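Local atomic coordinates of probable enoyl-CoA hydratase/isomerase (Mycobacterium abscessus, PDB entry 3SWX), a protein that probably acts on enoyl-CoA thioesters as a hydratase or isomerase of the crotonase family. Residues Y8-I13 and L24-K29; G117-L122 and F135-V140. One frame throughout, in Å; residues are numbered along the deposited sequence.

Interaction 1: Y8-I13 and L24-K29; sequences YETLRI and LNRPAK
Thr10 holds OG1 in the crowded position between its backbone N and carbonyl carbon (chi1 68°), which sets CG2 beside the N. Arg26 has CG beside its own N (chi1 -55°), and its chain bends at chi3. The two side chains therefore run alongside each other. Thr10 CB meets Arg26 CG at 3.8 Å, and Thr10 CG2 lies 3.8 Å from Arg26 CD. Their polar ends go to other partners: Thr10 OG1 bonds Glu40, and Arg26 NH1 bonds the carbonyl of Ala32. The backbones are tied by Asn25 N, which donates to Thr10 O at 2.8 Å. The bond is bent (138°) and reaches the oxygen from above the carbonyl plane. Leu11 and Leu24 form an antiparallel, non-hydrogen-bonded pair. As such they share a sheet face, and with the same rotamer they point the same way side by side, Leu11 CD2 and Leu24 CD2 4.0 Å apart. Asn25 turns CB toward the other segment, 3.8 Å from Arg12 N. The contact closes the open end of the hairpin formed by strands 11-16 and 19-24. Helix 35-50 packs on Thr10 and Leu11, while Arg12 makes a salt bridge to Glu62, just beyond strand 56-61.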
loop_
_atom_site.group_PDB
_atom_site.type_symbol
_atom_site.label_atom_id
_atom_site.label_comp_id
_atom_site.label_asym_id
_atom_site.label_seq_id
_atom_site.Cartn_x
_atom_site.Cartn_y
_atom_site.Cartn_z
ATOM N N TYR B 8 -4.892 11.649 -36.281
ATOM C CA TYR B 8 -5.886 11.692 -35.192
ATOM C C TYR B 8 -6.602 13.047 -35.082
ATOM O O TYR B 8 -5.965 14.090 -35.075
ATOM C CB TYR B 8 -5.253 11.339 -33.840
ATOM C CG TYR B 8 -4.717 9.925 -33.725
ATOM C CD1 TYR B 8 -5.569 8.821 -33.725
ATOM C CD2 TYR B 8 -3.353 9.691 -33.588
ATOM C CE1 TYR B 8 -5.063 7.522 -33.601
ATOM C CE2 TYR B 8 -2.844 8.407 -33.473
ATOM C CZ TYR B 8 -3.695 7.330 -33.475
ATOM O OH TYR B 8 -3.159 6.069 -33.375
ATOM N N GLU B 9 -7.931 13.016 -34.976
ATOM C CA GLU B 9 -8.736 14.233 -34.851
ATOM C C GLU B 9 -8.685 14.836 -33.448
ATOM O O GLU B 9 -8.734 16.052 -33.316
ATOM C CB GLU B 9 -10.205 13.941 -35.200
ATOM N N THR B 10 -8.640 13.988 -32.408
ATOM C CA THR B 10 -8.749 14.436 -31.005
ATOM C C THR B 10 -7.461 14.306 -30.162
ATOM O O THR B 10 -7.468 14.628 -28.977
ATOM C CB THR B 10 -9.877 13.664 -30.285
ATOM O OG1 THR B 10 -9.518 12.271 -30.144
ATOM C CG2 THR B 10 -11.190 13.780 -31.096
ATOM N N LEU B 11 -6.371 13.837 -30.760
ATOM C CA LEU B 11 -5.079 13.769 -30.068
ATOM C C LEU B 11 -3.990 14.512 -30.830
ATOM O O LEU B 11 -3.948 14.461 -32.053
ATOM C CB LEU B 11 -4.614 12.323 -29.919
ATOM C CG LEU B 11 -5.631 11.353 -29.357
ATOM C CD1 LEU B 11 -5.095 9.925 -29.498
ATOM C CD2 LEU B 11 -5.887 11.746 -27.926
ATOM N N ARG B 12 -3.108 15.165 -30.082
ATOM C CA ARG B 12 -1.927 15.758 -30.626
ATOM C C ARG B 12 -0.748 14.844 -30.293
ATOM O O ARG B 12 -0.404 14.660 -29.113
ATOM C CB ARG B 12 -1.701 17.144 -30.021
ATOM C CG ARG B 12 -0.474 17.838 -30.570
ATOM C CD ARG B 12 -0.070 18.990 -29.686
ATOM N NE ARG B 12 1.032 19.742 -30.270
ATOM C CZ ARG B 12 1.589 20.816 -29.723
ATOM N NH1 ARG B 12 1.155 21.291 -28.564
ATOM N NH2 ARG B 12 2.595 21.420 -30.333
ATOM N N ILE B 13 -0.132 14.280 -31.321
ATOM C CA ILE B 13 0.941 13.339 -31.128
ATOM C C ILE B 13 2.272 13.869 -31.653
ATOM O O ILE B 13 2.348 14.404 -32.759
ATOM C CB ILE B 13 0.581 11.977 -31.782
ATOM C CG1 ILE B 13 -0.547 11.320 -30.959
ATOM C CG2 ILE B 13 1.821 11.077 -31.876
ATOM C CD1 ILE B 13 -0.579 9.824 -30.987
ATOM N N LEU B 24 -4.158 14.950 -25.162
ATOM C CA LEU B 24 -5.600 15.014 -25.334
ATOM C C LEU B 24 -5.881 16.371 -25.953
ATOM O O LEU B 24 -5.408 17.406 -25.465
ATOM C CB LEU B 24 -6.352 14.847 -24.011
ATOM C CG LEU B 24 -6.050 13.601 -23.149
ATOM C CD1 LEU B 24 -6.903 13.641 -21.877
ATOM C CD2 LEU B 24 -6.255 12.278 -23.937
ATOM N N ASN B 25 -6.632 16.391 -27.038
ATOM C CA ASN B 25 -6.754 17.635 -27.796
ATOM C C ASN B 25 -8.194 17.988 -28.177
ATOM O O ASN B 25 -8.495 18.167 -29.350
ATOM C CB ASN B 25 -5.821 17.588 -29.033
ATOM C CG ASN B 25 -5.665 18.954 -29.690
ATOM O OD1 ASN B 25 -5.827 19.979 -29.033
ATOM N ND2 ASN B 25 -5.376 18.972 -30.981
ATOM N N ARG B 26 -9.075 18.108 -27.180
ATOM C CA ARG B 26 -10.422 18.686 -27.382
ATOM C C ARG B 26 -10.601 19.839 -26.400
ATOM O O ARG B 26 -11.538 19.853 -25.585
ATOM C CB ARG B 26 -11.523 17.639 -27.194
ATOM C CG ARG B 26 -11.352 16.395 -28.073
ATOM C CD ARG B 26 -12.498 15.411 -27.896
ATOM N NE ARG B 26 -13.764 15.989 -28.348
ATOM C CZ ARG B 26 -14.902 16.038 -27.649
ATOM N NH1 ARG B 26 -14.997 15.529 -26.421
ATOM N NH2 ARG B 26 -15.973 16.608 -28.198
ATOM N N PRO B 27 -9.692 20.821 -26.473
ATOM C CA PRO B 27 -9.604 21.841 -25.432
ATOM C C PRO B 27 -10.887 22.671 -25.261
ATOM O O PRO B 27 -11.235 22.987 -24.141
ATOM C CB PRO B 27 -8.422 22.709 -25.894
ATOM C CG PRO B 27 -8.330 22.466 -27.377
ATOM C CD PRO B 27 -8.674 21.023 -27.516
ATOM N N ALA B 28 -11.592 22.976 -26.353
ATOM C CA ALA B 28 -12.902 23.672 -26.296
ATOM C C ALA B 28 -13.972 22.898 -25.507
ATOM O O ALA B 28 -14.942 23.479 -25.026
ATOM C CB ALA B 28 -13.398 23.949 -27.704
ATOM N N LYS B 29 -13.795 21.581 -25.393
ATOM C CA LYS B 29 -14.691 20.730 -24.623
ATOM C C LYS B 29 -13.994 20.219 -23.328
ATOM O O LYS B 29 -14.430 19.243 -22.705
ATOM C CB LYS B 29 -15.166 19.558 -25.492
#

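Interaction 2: G117-L122 and F135-V140; sequences GIELAL and FAQLEV
Ile118 projects from helix 116-123 into the bend of segment 135-140. Its CD1 tip lies 3.5 Å from Ala136 C and also touches Phe135 CB. CG1 sits at the edge of the Phe135 ring, near the ring plane. The Ile118 and Gln137 side chains cross obliquely, with Ile118 CG2 3.6 Å from Gln137 OE1. That oxygen is buried with no polar partner in the model. Next to Ile118 on the helix, Glu119 meets Glu139 tip to tip, with OE2 of Glu119 3.7 Å from OE2 of Glu139 and the carboxylate planes 76° apart. One water joins the two acids, donating to Glu119 OE2 and Glu139 OE2 at 2.5 Å each. Like charges this close probably raise the proton affinity of one of them.

The fold is that of the crotonase family. A glutamate on a helix and another after a short strand, with a water between them, match the catalytic pair of enoyl-CoA hydratases, so a role in catalysis is likely here too.

Behind these contacts, Gln137 has CG anti to the backbone N (chi1 -158°) and is bent at chi2, which brings NE2 to Glu139. NE2 donates to the syn lone pair of Glu139 OE1 at 3.0 Å, nearly in the amide plane, with an N-H...O angle of 160°. Weak bonds reach Glu139 OE2 and Thr115 O. Gln137 is the centre of an inverse gamma turn. The other oxygen of Glu119, OE1, accepts from the backbone N of Gly148 and Ala150, and helix 150-158 starts there. Phe135 pairs through its backbone with Phe173. Val140 packs on Gly211 of a neighbouring subunit.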
loop_
_atom_site.group_PDB
_atom_site.type_symbol
_atom_site.label_atom_id
_atom_site.label_comp_id
_atom_site.label_asym_id
_atom_site.label_seq_id
_atom_site.Cartn_x
_atom_site.Cartn_y
_atom_site.Cartn_z
ATOM N N GLY B 117 -10.212 10.864 -15.382
ATOM C CA GLY B 117 -8.865 11.427 -15.347
ATOM C C GLY B 117 -8.011 10.895 -14.203
ATOM O O GLY B 117 -6.825 10.639 -14.363
ATOM N N ILE B 118 -8.622 10.795 -13.028
ATOM C CA ILE B 118 -7.984 10.210 -11.840
ATOM C C ILE B 118 -7.586 8.780 -12.169
ATOM O O ILE B 118 -6.476 8.337 -11.864
ATOM C CB ILE B 118 -8.932 10.192 -10.626
ATOM C CG1 ILE B 118 -9.302 11.624 -10.193
ATOM C CG2 ILE B 118 -8.275 9.496 -9.459
ATOM C CD1 ILE B 118 -10.276 11.715 -8.995
ATOM N N GLU B 119 -8.486 8.093 -12.860
ATOM C CA GLU B 119 -8.307 6.689 -13.193
ATOM C C GLU B 119 -7.247 6.474 -14.276
ATOM O O GLU B 119 -6.538 5.454 -14.257
ATOM C CB GLU B 119 -9.664 6.075 -13.542
ATOM C CG GLU B 119 -10.539 5.935 -12.294
ATOM C CD GLU B 119 -11.943 5.446 -12.585
ATOM O OE1 GLU B 119 -12.380 4.469 -11.946
ATOM O OE2 GLU B 119 -12.609 6.037 -13.467
ATOM N N LEU B 120 -7.092 7.449 -15.175
ATOM C CA LEU B 120 -5.983 7.425 -16.152
ATOM C C LEU B 120 -4.650 7.527 -15.459
ATOM O O LEU B 120 -3.730 6.783 -15.768
ATOM C CB LEU B 120 -6.090 8.582 -17.143
ATOM C CG LEU B 120 -6.858 8.348 -18.423
ATOM C CD1 LEU B 120 -6.753 9.591 -19.342
ATOM C CD2 LEU B 120 -6.302 7.083 -19.137
ATOM N N ALA B 121 -4.548 8.461 -14.518
ATOM C CA ALA B 121 -3.339 8.621 -13.735
ATOM C C ALA B 121 -3.035 7.362 -12.917
ATOM O O ALA B 121 -1.884 6.942 -12.832
ATOM C CB ALA B 121 -3.423 9.885 -12.829
ATOM N N LEU B 122 -4.052 6.752 -12.319
ATOM C CA LEU B 122 -3.843 5.505 -11.589
ATOM C C LEU B 122 -3.435 4.330 -12.489
ATOM O O LEU B 122 -2.817 3.377 -12.009
ATOM C CB LEU B 122 -5.088 5.123 -10.758
ATOM C CG LEU B 122 -5.417 5.959 -9.501
ATOM C CD1 LEU B 122 -6.839 5.609 -9.004
ATOM C CD2 LEU B 122 -4.396 5.745 -8.392
ATOM N N PHE B 135 -8.442 17.376 -7.998
ATOM C CA PHE B 135 -8.998 16.052 -8.297
ATOM C C PHE B 135 -10.381 15.852 -7.656
ATOM O O PHE B 135 -10.601 16.234 -6.507
ATOM C CB PHE B 135 -8.062 14.948 -7.781
ATOM C CG PHE B 135 -6.644 15.067 -8.274
ATOM C CD1 PHE B 135 -5.745 15.907 -7.636
ATOM C CD2 PHE B 135 -6.204 14.331 -9.357
ATOM C CE1 PHE B 135 -4.452 16.036 -8.093
ATOM C CE2 PHE B 135 -4.899 14.445 -9.813
ATOM C CZ PHE B 135 -4.023 15.298 -9.181
ATOM N N ALA B 136 -11.295 15.221 -8.383
ATOM C CA ALA B 136 -12.594 14.862 -7.811
ATOM C C ALA B 136 -13.213 13.621 -8.457
ATOM O O ALA B 136 -13.455 13.578 -9.682
ATOM C CB ALA B 136 -13.556 16.047 -7.875
ATOM N N GLN B 137 -13.494 12.630 -7.603
ATOM C CA GLN B 137 -14.102 11.386 -7.998
ATOM C C GLN B 137 -15.627 11.568 -7.877
ATOM O O GLN B 137 -16.269 11.122 -6.903
ATOM C CB GLN B 137 -13.564 10.255 -7.112
ATOM C CG GLN B 137 -13.688 8.861 -7.701
ATOM C CD GLN B 137 -12.598 8.528 -8.702
ATOM O OE1 GLN B 137 -11.452 8.260 -8.321
ATOM N NE2 GLN B 137 -12.951 8.516 -9.983
ATOM N N LEU B 138 -16.200 12.211 -8.898
ATOM C CA LEU B 138 -17.574 12.691 -8.856
ATOM C C LEU B 138 -18.678 11.647 -9.104
ATOM O O LEU B 138 -19.870 11.967 -8.994
ATOM C CB LEU B 138 -17.742 13.854 -9.859
ATOM C CG LEU B 138 -16.972 15.151 -9.574
ATOM C CD1 LEU B 138 -17.095 16.117 -10.760
ATOM C CD2 LEU B 138 -17.447 15.847 -8.283
ATOM N N GLU B 139 -18.302 10.418 -9.448
ATOM C CA GLU B 139 -19.273 9.431 -9.937
ATOM C C GLU B 139 -20.434 9.204 -8.975
ATOM O O GLU B 139 -21.598 9.275 -9.391
ATOM C CB GLU B 139 -18.585 8.096 -10.290
ATOM C CG GLU B 139 -17.618 8.158 -11.515
ATOM C CD GLU B 139 -16.152 8.483 -11.143
ATOM O OE1 GLU B 139 -15.894 9.092 -10.073
ATOM O OE2 GLU B 139 -15.246 8.131 -11.946
ATOM N N VAL B 140 -20.156 8.981 -7.692
ATOM C CA VAL B 140 -21.251 8.743 -6.744
ATOM C C VAL B 140 -22.159 9.975 -6.568
ATOM O O VAL B 140 -23.323 9.837 -6.198
ATOM C CB VAL B 140 -20.778 8.248 -5.355
ATOM C CG1 VAL B 140 -20.030 6.916 -5.494
ATOM C CG2 VAL B 140 -19.963 9.332 -4.631
HETATM O O HOH W 1 -15.125 6.197 -13.539
#

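Interaction 1 closes before interaction 2 opens along the chain. Their centres are 20 Å apart. They come nearest, without touching, where Leu24 CD1 of segment 24-29 lies 4.8 Å from Leu120 CD1 of helix 116-123. Interaction 2 probably holds the catalytic pair of the active site. Interaction 1 lies at the outer strand of the larger sheet, whereas strand 134-136 belongs to the smaller one. In relatives the loop after the second strand lies near bound CoA, so interaction 1 may border the CoA side of the pocket. Interaction 2 would then lie at the reacting end of the acyl group, next to the thioester.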